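Local coordinates for protein fusolin (Unidentified entomopoxvirus, PDB 4YN2) that forms the crystalline spindles of an insect poxvirus that enhance virulence and carries a lytic polysaccharide monooxygenase-like domain, probably acting on chitin, at the glycan on Asn173. Sequence-based numbering; all coordinates share one arbitrary frame.

The glycan on Asn173. Residues 76-77, 146, 148, 150, 170, 173, 215. With NAG (2-acetamido-2-deoxy-beta-D-glucopyranose), chain B; NAG (2-acetamido-2-deoxy-beta-D-glucopyranose), chain C; BMA (beta-D-mannopyranose), chain D.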
loop_
_atom_site.group_PDB
_atom_site.type_symbol
_atom_site.label_atom_id
_atom_site.label_comp_id
_atom_site.label_asym_id
_atom_site.label_seq_id
_atom_site.Cartn_x
_atom_site.Cartn_y
_atom_site.Cartn_z
ATOM N N TYR A 76 19.504 6.453 -15.146
ATOM C CA TYR A 76 18.251 6.252 -14.393
ATOM C C TYR A 76 17.052 5.959 -15.324
ATOM O O TYR A 76 16.031 5.462 -14.871
ATOM C CB TYR A 76 17.939 7.498 -13.518
ATOM C CG TYR A 76 17.800 8.769 -14.317
ATOM C CD1 TYR A 76 16.635 9.050 -15.014
ATOM C CD2 TYR A 76 18.875 9.642 -14.470
ATOM C CE1 TYR A 76 16.543 10.148 -15.856
ATOM C CE2 TYR A 76 18.784 10.763 -15.288
ATOM C CZ TYR A 76 17.614 11.018 -15.975
ATOM O OH TYR A 76 17.539 12.121 -16.791
ATOM N N TRP A 77 17.160 6.359 -16.594
ATOM C CA TRP A 77 16.140 6.163 -17.635
ATOM C C TRP A 77 16.193 4.754 -18.251
ATOM O O TRP A 77 15.285 4.401 -18.994
ATOM C CB TRP A 77 16.301 7.216 -18.771
ATOM C CG TRP A 77 17.706 7.408 -19.252
ATOM C CD1 TRP A 77 18.568 8.388 -18.860
ATOM C CD2 TRP A 77 18.468 6.512 -20.076
ATOM N NE1 TRP A 77 19.826 8.138 -19.353
ATOM C CE2 TRP A 77 19.782 7.024 -20.146
ATOM C CE3 TRP A 77 18.150 5.371 -20.833
ATOM C CZ2 TRP A 77 20.790 6.397 -20.879
ATOM C CZ3 TRP A 77 19.148 4.759 -21.568
ATOM C CH2 TRP A 77 20.448 5.275 -21.593
ATOM N N TYR A 146 10.865 13.613 -12.146
ATOM C CA TYR A 146 9.583 13.176 -12.696
ATOM C C TYR A 146 9.043 12.040 -11.856
ATOM O O TYR A 146 9.764 11.460 -11.042
ATOM C CB TYR A 146 9.684 12.772 -14.182
ATOM C CG TYR A 146 10.599 11.607 -14.458
ATOM C CD1 TYR A 146 11.967 11.787 -14.565
ATOM C CD2 TYR A 146 10.091 10.332 -14.677
ATOM C CE1 TYR A 146 12.820 10.718 -14.806
ATOM C CE2 TYR A 146 10.931 9.258 -14.939
ATOM C CZ TYR A 146 12.299 9.458 -15.026
ATOM O OH TYR A 146 13.162 8.423 -15.292
ATOM N N GLU A 148 6.706 8.409 -11.761
ATOM C CA GLU A 148 6.095 7.262 -12.405
ATOM C C GLU A 148 5.212 6.617 -11.389
ATOM O O GLU A 148 5.600 6.532 -10.219
ATOM C CB GLU A 148 7.121 6.254 -12.930
ATOM C CG GLU A 148 8.000 6.780 -14.049
ATOM C CD GLU A 148 9.132 5.845 -14.412
ATOM O OE1 GLU A 148 9.381 4.882 -13.654
ATOM O OE2 GLU A 148 9.774 6.070 -15.461
ATOM N N TYR A 150 2.983 3.032 -10.894
ATOM C CA TYR A 150 2.649 1.691 -11.347
ATOM C C TYR A 150 1.561 1.179 -10.477
ATOM O O TYR A 150 1.410 1.659 -9.361
ATOM C CB TYR A 150 3.841 0.721 -11.278
ATOM C CG TYR A 150 5.082 1.172 -12.005
ATOM C CD1 TYR A 150 5.907 2.158 -11.473
ATOM C CD2 TYR A 150 5.437 0.617 -13.231
ATOM C CE1 TYR A 150 7.054 2.579 -12.137
ATOM C CE2 TYR A 150 6.572 1.053 -13.920
ATOM C CZ TYR A 150 7.369 2.046 -13.374
ATOM O OH TYR A 150 8.486 2.472 -14.046
ATOM N N LEU A 170 2.754 0.123 -15.680
ATOM C CA LEU A 170 2.932 1.576 -15.627
ATOM C C LEU A 170 1.628 2.256 -16.018
ATOM O O LEU A 170 1.080 1.926 -17.065
ATOM C CB LEU A 170 4.070 2.016 -16.559
ATOM C CG LEU A 170 4.371 3.530 -16.634
ATOM C CD1 LEU A 170 5.059 4.025 -15.389
ATOM C CD2 LEU A 170 5.250 3.818 -17.812
ATOM N N ASN A 173 3.311 8.667 -16.049
ATOM C CA ASN A 173 4.664 9.140 -16.205
ATOM C C ASN A 173 4.627 10.623 -16.564
ATOM O O ASN A 173 4.201 10.980 -17.665
ATOM C CB ASN A 173 5.399 8.329 -17.245
ATOM C CG ASN A 173 6.860 8.627 -17.274
ATOM O OD1 ASN A 173 7.387 9.359 -16.433
ATOM N ND2 ASN A 173 7.546 8.082 -18.250
ATOM N N LEU A 215 16.430 13.729 -12.218
ATOM C CA LEU A 215 17.150 13.690 -13.488
ATOM C C LEU A 215 18.494 14.384 -13.316
ATOM O O LEU A 215 18.647 15.551 -13.667
ATOM C CB LEU A 215 16.360 14.345 -14.625
ATOM C CG LEU A 215 14.905 13.888 -14.807
ATOM C CD1 LEU A 215 14.005 15.000 -14.574
ATOM C CD2 LEU A 215 14.636 13.411 -16.199
HETATM C C1 NAG B . 8.950 8.304 -18.410
HETATM C C2 NAG B . 9.651 7.088 -19.010
HETATM C C3 NAG B . 11.134 7.419 -19.166
HETATM C C4 NAG B . 11.316 8.710 -19.959
HETATM C C5 NAG B . 10.485 9.841 -19.362
HETATM C C6 NAG B . 10.523 11.118 -20.175
HETATM C C7 NAG B . 9.053 4.727 -18.611
HETATM C C8 NAG B . 8.852 3.673 -17.567
HETATM N N2 NAG B . 9.480 5.919 -18.164
HETATM O O3 NAG B . 11.735 6.339 -19.869
HETATM O O4 NAG B . 12.678 9.114 -19.936
HETATM O O5 NAG B . 9.116 9.423 -19.278
HETATM O O6 NAG B . 10.222 10.902 -21.541
HETATM O O7 NAG B . 8.863 4.504 -19.802
HETATM C C1 NAG C . 13.368 9.056 -21.149
HETATM C C2 NAG C . 14.675 9.837 -21.032
HETATM C C3 NAG C . 15.456 9.693 -22.337
HETATM C C4 NAG C . 15.623 8.220 -22.702
HETATM C C5 NAG C . 14.259 7.540 -22.758
HETATM C C6 NAG C . 14.316 6.056 -23.035
HETATM C C7 NAG C . 14.751 11.876 -19.634
HETATM C C8 NAG C . 14.448 13.345 -19.586
HETATM N N2 NAG C . 14.393 11.239 -20.765
HETATM O O3 NAG C . 16.730 10.304 -22.164
HETATM O O4 NAG C . 16.231 8.114 -23.983
HETATM O O5 NAG C . 13.605 7.698 -21.492
HETATM O O6 NAG C . 14.836 5.327 -21.930
HETATM O O7 NAG C . 15.297 11.295 -18.700
HETATM C C1 BMA D . 17.560 7.645 -24.064
HETATM C C2 BMA D . 17.772 7.046 -25.453
HETATM C C3 BMA D . 19.227 6.624 -25.633
HETATM C C4 BMA D . 20.171 7.778 -25.320
HETATM C C5 BMA D . 19.867 8.325 -23.928
HETATM C C6 BMA D . 20.693 9.535 -23.555
HETATM O O2 BMA D . 17.406 7.998 -26.448
HETATM O O3 BMA D . 19.446 6.147 -26.956
HETATM O O4 BMA D . 21.516 7.315 -25.350
HETATM O O5 BMA D . 18.485 8.713 -23.845
HETATM O O6 BMA D . 20.358 10.671 -24.342
HETATM O O HOH W 1 12.695 4.468 -18.182
#
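In fusolin, an N-glycosylation sequon, Asn-Asp-Thr, at the end of strand 168-174 of the lytic polysaccharide monooxygenase domain carries a glycan core that lies along the protein surface. Asn173 extends with CG anti to the backbone N (chi1 -170°), and its amide ND2 is joined to C1 of the first NAG (chain B) at 1.4 Å. The acetamido group of this sugar takes most of the side-chain contacts, which probably favours this orientation of the covalently held ring. N2 of the first NAG donates to the carboxylate oxygen OE2 of Glu148 at 2.7 Å in a nearly straight bond (170° at H), arriving from above the carboxylate plane. The phenol OH of Tyr150 binds Glu148 OE1 at 2.6 Å, also from above that plane, and so helps fix the carboxylate's rotation. The methyl C8 of the first NAG meets Leu170 CD2 at 3.6 Å. The second NAG (chain C), though poorly ordered, accepts a hydrogen bond at its acetyl O7 from Tyr76 OH (3.1 Å), while Leu215 CD2 abuts its methyl. Trp77 CB packs on its C2, and Trp77 O can accept a hydrogen bond from its O6 (3.1 Å). A water bridges O3 of the first NAG to Trp77 O. Trp77 CG is tucked between its own backbone N and carbonyl carbon (chi1 46°), turning one indole face to the poorly ordered BMA, whose C5 sits 3.9 Å from the six-membered ring's centroid (CH-pi). Bonds from each NAG O3 to the next sugar's O5 limit rotation about the linkages.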